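Local coordinates for protein pyrrolidone-carboxylate peptidase (Pyrococcus furiosus, PDB 1X10) that removes N-terminal pyroglutamyl (5-oxoprolyl) groups from polypeptides as a thiol peptidase of the C15 family, except generally where proline follows, at residues Val198-Glu201 with Val202-Glu206. The protein carries 3 engineered substitutions. Sequence-based numbering, arbitrary orientation.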
loop_
_atom_site.group_PDB
_atom_site.type_symbol
_atom_site.label_atom_id
_atom_site.label_comp_id
_atom_site.label_asym_id
_atom_site.label_seq_id
_atom_site.Cartn_x
_atom_site.Cartn_y
_atom_site.Cartn_z
ATOM N N VAL A 198 22.151 -3.479 17.558
ATOM C CA VAL A 198 22.852 -4.360 16.634
ATOM C C VAL A 198 23.707 -3.563 15.649
ATOM O O VAL A 198 24.847 -3.931 15.368
ATOM C CB VAL A 198 21.869 -5.240 15.847
ATOM C CG1 VAL A 198 22.611 -5.988 14.742
ATOM C CG2 VAL A 198 21.188 -6.229 16.798
ATOM N N ALA A 199 23.155 -2.471 15.126
ATOM C CA ALA A 199 23.882 -1.630 14.181
ATOM C C ALA A 199 25.159 -1.100 14.826
ATOM O O ALA A 199 26.219 -1.056 14.193
ATOM C CB ALA A 199 23.000 -0.462 13.728
ATOM N N ILE A 200 25.054 -0.683 16.083
ATOM C CA ILE A 200 26.211 -0.160 16.808
ATOM C C ILE A 200 27.279 -1.248 16.956
ATOM O O ILE A 200 28.461 -1.021 16.692
ATOM C CB ILE A 200 25.802 0.345 18.217
ATOM C CG1 ILE A 200 24.826 1.516 18.091
ATOM C CG2 ILE A 200 27.039 0.770 18.995
ATOM C CD1 ILE A 200 24.217 1.951 19.405
ATOM N N GLU A 201 26.851 -2.434 17.372
ATOM C CA GLU A 201 27.758 -3.562 17.552
ATOM C C GLU A 201 28.487 -3.900 16.256
ATOM O O GLU A 201 29.709 -4.088 16.248
ATOM C CB GLU A 201 26.979 -4.787 18.037
ATOM C CG GLU A 201 26.302 -4.583 19.381
ATOM C CD GLU A 201 25.344 -5.706 19.746
ATOM O OE1 GLU A 201 24.746 -5.627 20.838
ATOM O OE2 GLU A 201 25.180 -6.660 18.949
ATOM N N VAL A 202 27.738 -3.966 15.160
ATOM C CA VAL A 202 28.326 -4.283 13.862
ATOM C C VAL A 202 29.289 -3.180 13.410
ATOM O O VAL A 202 30.351 -3.468 12.853
ATOM C CB VAL A 202 27.229 -4.490 12.796
ATOM C CG1 VAL A 202 27.863 -4.746 11.432
ATOM C CG2 VAL A 202 26.332 -5.664 13.202
ATOM N N ALA A 203 28.925 -1.925 13.652
ATOM C CA ALA A 203 29.787 -0.810 13.273
ATOM C C ALA A 203 31.094 -0.905 14.060
ATOM O O ALA A 203 32.186 -0.816 13.491
ATOM C CB ALA A 203 29.094 0.522 13.558
ATOM N N LEU A 204 30.978 -1.094 15.372
ATOM C CA LEU A 204 32.150 -1.201 16.233
ATOM C C LEU A 204 33.081 -2.325 15.791
ATOM O O LEU A 204 34.294 -2.139 15.698
ATOM C CB LEU A 204 31.724 -1.432 17.685
ATOM C CG LEU A 204 31.139 -0.227 18.427
ATOM C CD1 LEU A 204 30.515 -0.687 19.732
ATOM C CD2 LEU A 204 32.238 0.799 18.682
ATOM N N GLU A 205 32.511 -3.493 15.518
ATOM C CA GLU A 205 33.303 -4.636 15.084
ATOM C C GLU A 205 34.012 -4.335 13.768
ATOM O O GLU A 205 35.090 -4.864 13.492
ATOM C CB GLU A 205 32.406 -5.861 14.915
ATOM C CG GLU A 205 31.845 -6.394 16.222
ATOM C CD GLU A 205 30.824 -7.498 16.011
ATOM O OE1 GLU A 205 31.131 -8.459 15.274
ATOM O OE2 GLU A 205 29.716 -7.406 16.585
ATOM N N GLU A 206 33.396 -3.478 12.963
ATOM C CA GLU A 206 33.958 -3.105 11.676
ATOM C C GLU A 206 35.225 -2.277 11.869
ATOM O O GLU A 206 36.186 -2.421 11.116
ATOM C CB GLU A 206 32.927 -2.313 10.868
ATOM C CG GLU A 206 33.240 -2.216 9.384
ATOM C CD GLU A 206 33.221 -3.568 8.687
ATOM O OE1 GLU A 206 33.469 -3.607 7.464
ATOM O OE2 GLU A 206 32.959 -4.593 9.358
#
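Val198, Ala199, Ile200 and Glu201 each accept an i to i+4 backbone hydrogen bond from Val202, Ala203, Leu204 and Glu205 in turn, the regular pattern of an alpha-helix, here the last turns of helix 189-206; the straightest, Leu204 N to Ile200 O at 2.8 Å, has an N-H...O angle of 170°. Two apolar pairs flank this backbone, each with its members side by side and pointing the same way. In the first, Val198 CG1 lies 4.0 Å from Val202 CG2. These are differently placed branches: chi1 of 171° directs Val198 CG1 toward the C-terminal end of the helix, where Val202 CG2, beside its own nitrogen, meets it and also touches Val198 O at 3.1 Å. The second pair joins Ile200 CG2 to Leu204 CD1 at 3.8 Å, and Leu204 CG rests against Ile200 O at 3.3 Å. The pairs pack on different neighbours: the valines on helix 117-126, Ile200 and Leu204 on strands 2-8 and 63-69. Ala203 CB lies 3.3 Å from Ala199 O, and the two alanines touch strand 63-69 as well, Ala199 at Ile65 and Ala203 at Ile63. Glu201 and Glu205 mark a more polar side. With CG anti to its carbonyl carbon (chi1 -68°), the extended Glu205 chain runs toward the preceding turn and brings OE2 to 3.3 Å from Glu201 O, two acceptors with no hydrogen bond between them; Glu205 OE2 is 5.2 Å from Glu201 OE2. Arg127 forms a weak, long ion pair with Glu201, which may temper the repulsion between these like charges. Chemically, the contact implies an amphipathic helix end, one hydrocarbon face set on strands 2-8 and 63-69 and another on helix 117-126, where Glu206 adds a salt bridge to Lys119, while Glu201 and Glu205 share a separate acidic side.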